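Local atomic coordinates of quinoline 2-oxidoreductase medium subunit (Pseudomonas putida, PDB entry 1T3Q), a protein that binds FAD as the flavoprotein subunit of a molybdenum hydroxylase that oxidises quinoline, and probably passes electrons through that flavin. Residues A116-G121 with Y156-E161. Sequence-based numbering, arbitrary orientation.
Sequences AHADAG and YFTDLE. With FAD (flavin-adenine dinucleotide), chain R.
One water joins three side chains: it bonds His117 NE2 and Tyr156 OH and donates to Asp119 OD2 (2.7 Å from the water oxygen); that oxygen sits at the edge of both rings, in their planes. The His117 and Tyr156 side chains extend alongside each other in the same direction, ring planes 50° apart; Tyr156 CD1 lies over one face of the imidazole, toward its rim, and CE1 comes within 3.3 Å of His117 NE2. With CG anti to the backbone N (chi1 -177°), the His117 ring is carried back to Tyr156 although its CB starts away from that segment; CB lies beside the FAD ribose. His117 O meets the edge of the Tyr156 ring at CD1, 3.3 Å away. Just past helix 111-117, Ala118, with positive phi, accepts at O from Tyr156 N (2.8 Å), the donor 41° out of the carbonyl plane. Ala118 CB presses tightly on Thr158 CG2 (3.3 Å), while a second water links Ala116 O to Thr158 OG1. Ala116 CB and Leu160 CD2 pack together beside the adenosine half of FAD. An alanine at His117 would probably cost the shared water its imidazole partner and leave the Tyr156 ring freer to turn. One direct backbone bond, two bridging waters and small apolar contacts thus join the helix end and following loop to strand 157-158 and its flanks, beside the FAD pocket.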
loop_
_atom_site.group_PDB
_atom_site.type_symbol
_atom_site.label_atom_id
_atom_site.label_comp_id
_atom_site.label_asym_id
_atom_site.label_seq_id
_atom_site.Cartn_x
_atom_site.Cartn_y
_atom_site.Cartn_z
ATOM N N ALA C 116 0.620 -10.332 48.557
ATOM C CA ALA C 116 2.004 -10.691 48.276
ATOM C C ALA C 116 2.778 -9.512 47.680
ATOM O O ALA C 116 3.959 -9.324 47.986
ATOM C CB ALA C 116 2.048 -11.873 47.333
ATOM N N HIS C 117 2.121 -8.725 46.829
ATOM C CA HIS C 117 2.779 -7.571 46.220
ATOM C C HIS C 117 3.152 -6.614 47.346
ATOM O O HIS C 117 4.219 -6.000 47.334
ATOM C CB HIS C 117 1.857 -6.880 45.214
ATOM C CG HIS C 117 2.502 -5.730 44.502
ATOM N ND1 HIS C 117 3.701 -5.847 43.830
ATOM C CD2 HIS C 117 2.118 -4.439 44.360
ATOM C CE1 HIS C 117 4.026 -4.680 43.307
ATOM N NE2 HIS C 117 3.082 -3.807 43.613
ATOM N N ALA C 118 2.253 -6.507 48.319
ATOM C CA ALA C 118 2.449 -5.680 49.505
ATOM C C ALA C 118 2.758 -4.198 49.294
ATOM O O ALA C 118 3.667 -3.646 49.926
ATOM C CB ALA C 118 3.523 -6.305 50.385
ATOM N N ASP C 119 2.018 -3.547 48.408
ATOM C CA ASP C 119 2.236 -2.120 48.209
ATOM C C ASP C 119 1.752 -1.469 49.509
ATOM O O ASP C 119 0.655 -1.763 49.981
ATOM C CB ASP C 119 1.413 -1.602 47.027
ATOM C CG ASP C 119 1.738 -0.159 46.683
ATOM O OD1 ASP C 119 1.778 0.675 47.608
ATOM O OD2 ASP C 119 1.950 0.146 45.489
ATOM N N ALA C 120 2.570 -0.599 50.091
ATOM C CA ALA C 120 2.197 0.064 51.336
ATOM C C ALA C 120 0.996 0.980 51.131
ATOM O O ALA C 120 0.401 1.451 52.095
ATOM C CB ALA C 120 3.372 0.866 51.880
ATOM N N GLY C 121 0.642 1.222 49.872
ATOM C CA GLY C 121 -0.488 2.084 49.579
ATOM C C GLY C 121 -1.730 1.303 49.204
ATOM O O GLY C 121 -2.773 1.891 48.932
ATOM N N TYR C 156 6.445 -3.486 49.830
ATOM C CA TYR C 156 6.974 -4.593 49.029
ATOM C C TYR C 156 7.790 -5.533 49.908
ATOM O O TYR C 156 8.781 -6.113 49.466
ATOM C CB TYR C 156 7.863 -4.084 47.889
ATOM C CG TYR C 156 7.194 -3.098 46.958
ATOM C CD1 TYR C 156 5.864 -3.259 46.569
ATOM C CD2 TYR C 156 7.901 -2.008 46.452
ATOM C CE1 TYR C 156 5.254 -2.357 45.702
ATOM C CE2 TYR C 156 7.301 -1.102 45.582
ATOM C CZ TYR C 156 5.978 -1.281 45.213
ATOM O OH TYR C 156 5.380 -0.377 44.366
ATOM N N PHE C 157 7.361 -5.682 51.156
ATOM C CA PHE C 157 8.065 -6.525 52.113
ATOM C C PHE C 157 7.082 -7.381 52.907
ATOM O O PHE C 157 6.297 -6.859 53.698
ATOM C CB PHE C 157 8.860 -5.626 53.067
ATOM C CG PHE C 157 9.797 -6.366 53.982
ATOM C CD1 PHE C 157 10.343 -5.721 55.088
ATOM C CD2 PHE C 157 10.156 -7.689 53.729
ATOM C CE1 PHE C 157 11.235 -6.380 55.931
ATOM C CE2 PHE C 157 11.045 -8.355 54.565
ATOM C CZ PHE C 157 11.586 -7.699 55.668
ATOM N N THR C 158 7.122 -8.694 52.697
ATOM C CA THR C 158 6.230 -9.598 53.415
ATOM C C THR C 158 7.008 -10.704 54.125
ATOM O O THR C 158 8.219 -10.843 53.945
ATOM C CB THR C 158 5.212 -10.273 52.474
ATOM O OG1 THR C 158 5.888 -11.229 51.648
ATOM C CG2 THR C 158 4.525 -9.239 51.597
ATOM N N ASP C 159 6.289 -11.489 54.924
ATOM C CA ASP C 159 6.874 -12.591 55.680
ATOM C C ASP C 159 7.094 -13.802 54.782
ATOM O O ASP C 159 7.644 -14.816 55.210
ATOM C CB ASP C 159 5.944 -12.983 56.831
ATOM C CG ASP C 159 6.569 -14.002 57.761
ATOM O OD1 ASP C 159 5.870 -14.965 58.147
ATOM O OD2 ASP C 159 7.759 -13.831 58.113
ATOM N N LEU C 160 6.653 -13.685 53.537
ATOM C CA LEU C 160 6.774 -14.752 52.554
ATOM C C LEU C 160 8.238 -15.113 52.295
ATOM O O LEU C 160 9.062 -14.240 52.021
ATOM C CB LEU C 160 6.110 -14.297 51.256
ATOM C CG LEU C 160 5.109 -15.188 50.524
ATOM C CD1 LEU C 160 4.188 -15.895 51.499
ATOM C CD2 LEU C 160 4.313 -14.312 49.567
ATOM N N GLU C 161 8.565 -16.397 52.391
ATOM C CA GLU C 161 9.932 -16.840 52.141
ATOM C C GLU C 161 10.036 -17.411 50.731
ATOM O O GLU C 161 9.020 -17.671 50.079
ATOM C CB GLU C 161 10.354 -17.894 53.173
ATOM C CG GLU C 161 10.448 -17.348 54.597
ATOM C CD GLU C 161 11.534 -16.295 54.749
HETATM P PA FAD R . 0.169 -10.417 40.404
HETATM O O1A FAD R . 0.469 -9.099 39.782
HETATM O O2A FAD R . 0.197 -11.519 39.643
HETATM O O5B FAD R . 1.390 -10.496 41.302
HETATM C C5B FAD R . 1.556 -9.808 42.585
HETATM C C4B FAD R . 2.913 -10.286 43.258
HETATM O O4B FAD R . 2.533 -11.320 44.249
HETATM C C3B FAD R . 4.031 -10.958 42.389
HETATM O O3B FAD R . 5.307 -10.690 42.887
HETATM C C2B FAD R . 3.626 -12.463 42.453
HETATM O O2B FAD R . 4.725 -13.321 42.270
HETATM C C1B FAD R . 3.155 -12.596 43.871
HETATM N N9A FAD R . 2.072 -13.556 44.080
HETATM C C8A FAD R . 0.813 -13.533 43.514
HETATM N N7A FAD R . -0.023 -14.411 44.065
HETATM C C5A FAD R . 0.726 -15.052 45.023
HETATM C C6A FAD R . 0.392 -16.124 46.014
HETATM N N6A FAD R . -0.777 -16.708 46.104
HETATM N N1A FAD R . 1.441 -16.502 46.843
HETATM C C2A FAD R . 2.689 -15.920 46.777
HETATM N N3A FAD R . 3.085 -14.947 45.906
HETATM C C4A FAD R . 2.087 -14.582 45.009
HETATM N N1 FAD R . -4.211 -2.082 44.148
HETATM C C2 FAD R . -4.751 -1.509 45.227
HETATM O O2 FAD R . -4.562 -1.935 46.340
HETATM N N3 FAD R . -5.422 -0.243 45.145
HETATM C C4 FAD R . -5.468 0.490 43.962
HETATM O O4 FAD R . -6.014 1.570 43.959
HETATM C C4X FAD R . -4.809 -0.089 42.786
HETATM N N5 FAD R . -4.811 0.579 41.586
HETATM C C5X FAD R . -4.270 -0.054 40.483
HETATM C C6 FAD R . -4.277 0.660 39.241
HETATM C C7 FAD R . -3.757 0.097 38.075
HETATM C C7M FAD R . -3.759 0.909 36.797
HETATM C C8 FAD R . -3.204 -1.279 38.102
HETATM C C8M FAD R . -2.630 -1.950 36.877
HETATM C C9 FAD R . -3.212 -2.008 39.321
HETATM C C9A FAD R . -3.724 -1.406 40.514
HETATM N N10 FAD R . -3.748 -2.074 41.818
HETATM C C10 FAD R . -4.228 -1.447 42.927
HETATM C "C1'" FAD R . -3.059 -3.387 41.943
HETATM C "C2'" FAD R . -4.043 -4.593 41.975
HETATM O "O2'" FAD R . -4.708 -4.632 43.241
HETATM C "C3'" FAD R . -3.185 -5.838 41.736
HETATM O "O3'" FAD R . -4.052 -6.807 41.131
HETATM C "C4'" FAD R . -2.581 -6.433 43.036
HETATM O "O4'" FAD R . -1.745 -5.482 43.704
HETATM C "C5'" FAD R . -1.753 -7.619 42.626
HETATM O "O5'" FAD R . -2.661 -8.873 42.510
HETATM P P FAD R . -2.513 -9.770 41.310
HETATM O O1P FAD R . -3.499 -10.919 41.548
HETATM O O2P FAD R . -2.608 -9.097 40.100
HETATM O O3P FAD R . -1.158 -10.345 41.358
HETATM O O HOH W 1 5.898 -10.880 48.924
HETATM O O HOH W 2 2.881 -1.133 43.325
#